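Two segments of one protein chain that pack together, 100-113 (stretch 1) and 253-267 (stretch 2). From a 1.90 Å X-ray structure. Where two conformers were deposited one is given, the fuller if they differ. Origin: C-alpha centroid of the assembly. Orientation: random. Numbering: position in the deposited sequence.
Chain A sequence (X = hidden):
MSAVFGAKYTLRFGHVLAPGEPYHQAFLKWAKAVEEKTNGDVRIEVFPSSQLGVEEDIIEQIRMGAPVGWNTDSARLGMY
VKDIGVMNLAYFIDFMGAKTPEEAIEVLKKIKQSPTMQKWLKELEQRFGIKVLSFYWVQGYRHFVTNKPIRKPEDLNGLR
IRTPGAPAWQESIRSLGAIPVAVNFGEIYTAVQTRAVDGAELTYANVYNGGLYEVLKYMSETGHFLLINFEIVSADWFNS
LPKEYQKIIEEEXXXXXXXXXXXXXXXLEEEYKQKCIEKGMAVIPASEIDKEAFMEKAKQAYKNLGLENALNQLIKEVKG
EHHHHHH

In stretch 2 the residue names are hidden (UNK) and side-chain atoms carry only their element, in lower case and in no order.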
# COMPACT_ATOMS: atom_id res chain seq x y z
N THR A 100 6.60 -5.08 14.71
CA THR A 100 6.17 -3.77 15.24
C THR A 100 6.29 -2.73 14.12
O THR A 100 6.96 -2.99 13.14
CB THR A 100 7.03 -3.31 16.39
OG1 THR A 100 8.33 -2.92 15.91
CG2 THR A 100 7.17 -4.43 17.43
N PRO A 101 5.62 -1.57 14.26
CA PRO A 101 5.80 -0.47 13.28
C PRO A 101 7.26 -0.10 12.98
O PRO A 101 7.65 -0.10 11.82
CB PRO A 101 5.02 0.69 13.93
CG PRO A 101 3.91 -0.03 14.68
CD PRO A 101 4.60 -1.24 15.27
N GLU A 102 8.05 0.18 14.01
CA GLU A 102 9.46 0.53 13.82
C GLU A 102 10.24 -0.58 13.11
O GLU A 102 11.07 -0.31 12.25
CB GLU A 102 10.13 0.88 15.15
CG GLU A 102 9.56 2.11 15.86
CD GLU A 102 8.34 1.83 16.76
OE1 GLU A 102 7.78 0.68 16.78
OE2 GLU A 102 7.93 2.78 17.47
N GLU A 103 9.97 -1.82 13.47
CA GLU A 103 10.58 -2.97 12.78
C GLU A 103 10.19 -3.07 11.31
O GLU A 103 10.99 -3.50 10.48
CB GLU A 103 10.20 -4.28 13.49
CG GLU A 103 10.88 -4.48 14.83
CD GLU A 103 10.53 -5.80 15.50
OE1 GLU A 103 9.82 -6.65 14.93
OE2 GLU A 103 10.99 -6.01 16.64
N ALA A 104 8.95 -2.70 10.99
CA ALA A 104 8.46 -2.73 9.61
C ALA A 104 9.26 -1.76 8.72
O ALA A 104 9.69 -2.15 7.63
CB ALA A 104 6.95 -2.41 9.57
N ILE A 105 9.47 -0.54 9.21
CA ILE A 105 10.27 0.49 8.54
C ILE A 105 11.72 0.08 8.38
O ILE A 105 12.34 0.34 7.35
CB ILE A 105 10.26 1.83 9.35
CG1 ILE A 105 8.87 2.50 9.30
CG2 ILE A 105 11.34 2.80 8.85
CD1 ILE A 105 8.22 2.56 7.91
N GLU A 106 12.28 -0.56 9.41
CA GLU A 106 13.67 -1.03 9.34
C GLU A 106 13.83 -2.13 8.31
O GLU A 106 14.81 -2.13 7.57
CB GLU A 106 14.19 -1.47 10.72
CG GLU A 106 15.69 -1.90 10.70
CD GLU A 106 16.59 -0.91 9.92
OE1 GLU A 106 16.60 0.31 10.22
OE2 GLU A 106 17.30 -1.37 8.98
N VAL A 107 12.89 -3.07 8.23
CA VAL A 107 12.88 -4.08 7.18
C VAL A 107 12.82 -3.48 5.77
O VAL A 107 13.49 -3.95 4.85
CB VAL A 107 11.71 -5.10 7.37
CG1 VAL A 107 11.23 -5.67 6.05
CG2 VAL A 107 12.15 -6.22 8.27
N LEU A 108 12.00 -2.45 5.60
CA LEU A 108 11.88 -1.74 4.31
C LEU A 108 13.23 -1.13 3.92
O LEU A 108 13.66 -1.27 2.79
CB LEU A 108 10.78 -0.67 4.37
CG LEU A 108 9.33 -1.15 4.51
CD1 LEU A 108 8.33 0.01 4.43
CD2 LEU A 108 8.98 -2.21 3.48
N LYS A 109 13.90 -0.48 4.86
CA LYS A 109 15.26 0.04 4.60
C LYS A 109 16.23 -1.06 4.18
O LYS A 109 17.02 -0.86 3.26
CB LYS A 109 15.81 0.78 5.81
CG LYS A 109 14.98 1.97 6.18
CD LYS A 109 15.52 2.69 7.38
CE LYS A 109 14.67 3.89 7.69
NZ LYS A 109 14.98 4.47 9.01
N LYS A 110 16.17 -2.21 4.84
CA LYS A 110 17.02 -3.34 4.47
C LYS A 110 16.64 -3.87 3.10
O LYS A 110 17.51 -4.31 2.35
CB LYS A 110 16.94 -4.46 5.52
CG LYS A 110 17.68 -4.13 6.81
CD LYS A 110 19.21 -4.29 6.65
CE LYS A 110 19.98 -3.98 7.95
NZ LYS A 110 19.48 -2.71 8.59
N ILE A 111 15.35 -3.86 2.76
CA ILE A 111 14.97 -4.31 1.43
C ILE A 111 15.54 -3.34 0.39
O ILE A 111 16.03 -3.77 -0.66
CB ILE A 111 13.42 -4.49 1.26
CG1 ILE A 111 12.93 -5.72 2.04
CG2 ILE A 111 13.05 -4.66 -0.21
CD1 ILE A 111 11.44 -5.91 2.04
N LYS A 112 15.53 -2.05 0.69
CA LYS A 112 15.96 -1.05 -0.28
C LYS A 112 17.43 -1.21 -0.64
O LYS A 112 17.79 -1.18 -1.81
CB LYS A 112 15.73 0.36 0.23
CG LYS A 112 16.02 1.42 -0.82
CD LYS A 112 15.78 2.80 -0.26
CE LYS A 112 16.67 3.89 -0.88
NZ LYS A 112 16.74 5.04 0.07
N GLN A 113 18.28 -1.39 0.36
CA GLN A 113 19.70 -1.58 0.10
C GLN A 113 20.08 -3.00 -0.34
O GLN A 113 21.24 -3.26 -0.64
CB GLN A 113 20.53 -1.10 1.29
CG GLN A 113 20.31 -1.83 2.58
CD GLN A 113 20.76 -1.03 3.79
OE1 GLN A 113 20.31 0.11 4.01
NE2 GLN A 113 21.65 -1.62 4.58
N UNK A 253 11.13 12.59 0.30
CA UNK A 253 9.94 11.79 0.35
C UNK A 253 10.09 10.49 1.11
O UNK A 253 9.12 9.98 1.65
c UNK A 253 7.93 11.87 -1.05
se UNK A 253 7.11 10.71 -2.16
c UNK A 253 5.99 11.81 -3.24
c UNK A 253 9.40 11.54 -1.03
N UNK A 254 11.31 9.95 1.15
CA UNK A 254 11.60 8.85 2.09
C UNK A 254 11.35 9.33 3.52
O UNK A 254 10.76 8.61 4.34
o UNK A 254 14.43 7.22 0.49
o UNK A 254 12.31 6.65 0.45
c UNK A 254 13.26 7.36 0.88
c UNK A 254 13.05 8.40 1.96
N UNK A 255 11.77 10.56 3.78
CA UNK A 255 11.59 11.23 5.07
C UNK A 255 10.13 11.51 5.43
O UNK A 255 9.70 11.24 6.56
c UNK A 255 12.20 13.44 6.23
c UNK A 255 13.15 15.49 7.37
c UNK A 255 12.36 12.53 5.04
c UNK A 255 13.23 14.59 6.15
n UNK A 255 11.73 15.87 7.68
N UNK A 256 9.38 12.06 4.49
CA UNK A 256 7.95 12.30 4.69
C UNK A 256 7.19 10.99 4.84
O UNK A 256 6.20 10.91 5.58
c UNK A 256 7.37 13.10 3.52
N UNK A 257 7.65 9.97 4.11
CA UNK A 257 7.02 8.67 4.12
C UNK A 257 7.18 7.93 5.43
O UNK A 257 6.22 7.41 5.97
N UNK A 258 8.42 7.84 5.93
CA UNK A 258 8.71 7.28 7.25
C UNK A 258 7.81 7.96 8.30
O UNK A 258 7.22 7.34 9.17
c UNK A 258 10.19 7.54 7.68
c UNK A 258 12.67 7.34 6.82
c UNK A 258 11.20 6.75 6.82
c UNK A 258 10.36 7.20 9.17
N UNK A 259 7.77 9.28 8.23
CA UNK A 259 7.02 10.06 9.23
C UNK A 259 5.52 9.72 9.25
O UNK A 259 4.96 9.48 10.33
c UNK A 259 6.63 13.96 9.52
o UNK A 259 7.18 14.26 8.43
c UNK A 259 7.21 11.55 8.95
c UNK A 259 6.56 12.49 9.95
o UNK A 259 6.13 14.83 10.28
N UNK A 260 4.87 9.73 8.10
CA UNK A 260 3.42 9.44 8.10
C UNK A 260 3.14 7.95 8.36
O UNK A 260 2.17 7.61 9.00
c UNK A 260 2.72 9.95 6.82
c UNK A 260 3.12 9.15 5.58
c UNK A 260 1.18 9.98 7.04
N UNK A 261 4.01 7.06 7.91
CA UNK A 261 3.86 5.62 8.18
C UNK A 261 3.80 5.29 9.67
O UNK A 261 2.97 4.49 10.11
c UNK A 261 5.02 4.86 7.56
o UNK A 261 5.05 5.03 6.17
N UNK A 262 4.66 5.92 10.45
CA UNK A 262 4.70 5.70 11.89
C UNK A 262 3.54 6.35 12.59
O UNK A 262 3.05 5.80 13.56
c UNK A 262 6.00 6.23 12.48
c UNK A 262 7.21 5.36 12.17
c UNK A 262 8.45 6.17 12.45
c UNK A 262 7.21 4.10 12.99
N UNK A 263 3.13 7.53 12.14
CA UNK A 263 1.95 8.18 12.71
C UNK A 263 0.69 7.34 12.46
O UNK A 263 -0.13 7.13 13.36
n UNK A 263 -0.85 13.95 12.53
c UNK A 263 -0.17 12.79 13.20
c UNK A 263 1.75 9.58 12.11
c UNK A 263 0.50 11.80 12.22
c UNK A 263 0.86 10.50 12.94
N UNK A 264 0.55 6.85 11.25
CA UNK A 264 -0.52 5.92 10.90
C UNK A 264 -0.48 4.68 11.80
O UNK A 264 -1.49 4.33 12.43
c UNK A 264 -0.49 5.53 9.40
c UNK A 264 -0.82 6.41 7.03
c UNK A 264 -1.44 4.36 9.13
c UNK A 264 -0.92 6.70 8.52
N UNK A 265 0.66 4.00 11.86
CA UNK A 265 0.76 2.71 12.55
C UNK A 265 0.79 2.76 14.06
O UNK A 265 0.39 1.79 14.70
c UNK A 265 4.67 1.53 10.22
se UNK A 265 3.29 0.15 10.26
c UNK A 265 1.78 1.26 10.75
c UNK A 265 1.99 1.93 12.06
N UNK A 266 1.29 3.86 14.62
CA UNK A 266 1.48 4.01 16.06
C UNK A 266 0.39 4.87 16.71
O UNK A 266 0.18 4.74 17.91
c UNK A 266 2.85 4.62 16.36
c UNK A 266 5.38 4.37 16.22
c UNK A 266 4.02 3.67 16.05
n UNK A 266 5.89 3.67 18.59
c UNK A 266 5.70 4.80 17.65
N UNK A 267 -0.31 5.70 15.95
CA UNK A 267 -1.35 6.54 16.54
C UNK A 267 -2.70 6.58 15.86
O UNK A 267 -3.72 6.48 16.53
c UNK A 267 1.07 9.47 16.37
c UNK A 267 0.11 8.47 15.77
o UNK A 267 2.16 9.04 16.81
o UNK A 267 0.73 10.68 16.39
c UNK A 267 -0.87 7.97 16.75

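Position 253 carries two carbons, a selenium and a terminal carbon, unbranched: selenomethionine, Met253. It is buried but lies beyond reach of stretch 1. Position 254 has two carbons, the second bearing two oxygens, one of them 3.2 Å from Lys112 NZ, so it is Asp254. Its CA-to-CB bond points toward the other helix, and OD2 accepts a hydrogen bond from that NZ, within a salt bridge; OD1 is bonded elsewhere in the structure.

Position 255, four carbons in a row ending in nitrogen, is Lys255, exposed and far from stretch 1, as suits a charged chain. A lone carbon at 256 gives Ala256, a small residue in a buried place. Position 257 has no side-chain atoms and is Gly257; an ideal CB here would clash with Met253 O, at 3.0 Å.

At 258, four carbons fork at the first, one arm two carbons long; the inner carbon of that arm lies 4.4 Å from Ile105 CG2 and its end 4.1 Å from Lys109 CE. This is Ile258, whose CD1 meets the aliphatic part of the lysine. Position 259, three carbons with two oxygens on the third, is Glu259, out of reach; its charge suits an exposed position. Position 260, one carbon carrying two more, is Val260, an apolar residue buried away from this contact.

One carbon and one oxygen at 261, the CB 4.0 Å from Ile105 CD1, make Ser261, a small side chain beside the isoleucine. Position 262 has four carbons forked at the second, one tip 4.2 Å from Pro101 CB and 4.4 Å from Ile105 CG1: Leu262. Its CB points sideways, but the end comes nearer, bringing CD2 to these apolar partners.

Position 263, four carbons ending in nitrogen, is Lys263, uninvolved, its charge suited to an exposed position. Position 264, four carbons forked at the first with one longer arm, is Ile264, buried outside the contact. Position 265 repeats the unbranched carbon-selenium pattern, its CB 3.8 Å from Pro101 CB and its terminal carbon 4.4 Å from Ile105 CD1: Met265, selenomethionine, whose flexible chain carries CE to the isoleucine.

Position 266 has four carbons and a nitrogen; its second carbon packs 3.8 Å from Pro101 CB, and the nitrogen lies 2.5 Å from Glu102 OE2. This is Lys266, whose NZ donates a very short hydrogen bond to that oxygen in a salt bridge. Position 267, three carbons with two oxygens on the third, is Glu267, out of reach, a partly exposed carboxylate.

The helices run nearly antiparallel, at 150°, with axes 10.1 Å apart at closest approach. Pro101 and Ile105 pack against Ile258, Leu262 and Met265, burying apolar surface. The antiparallel course pairs Glu102 with Lys266 near one end and Lys112 with Asp254 near the other, so salt bridges flank the apolar center.

Stretch 2 (253-267) MDKAGIEVSLKIMKE
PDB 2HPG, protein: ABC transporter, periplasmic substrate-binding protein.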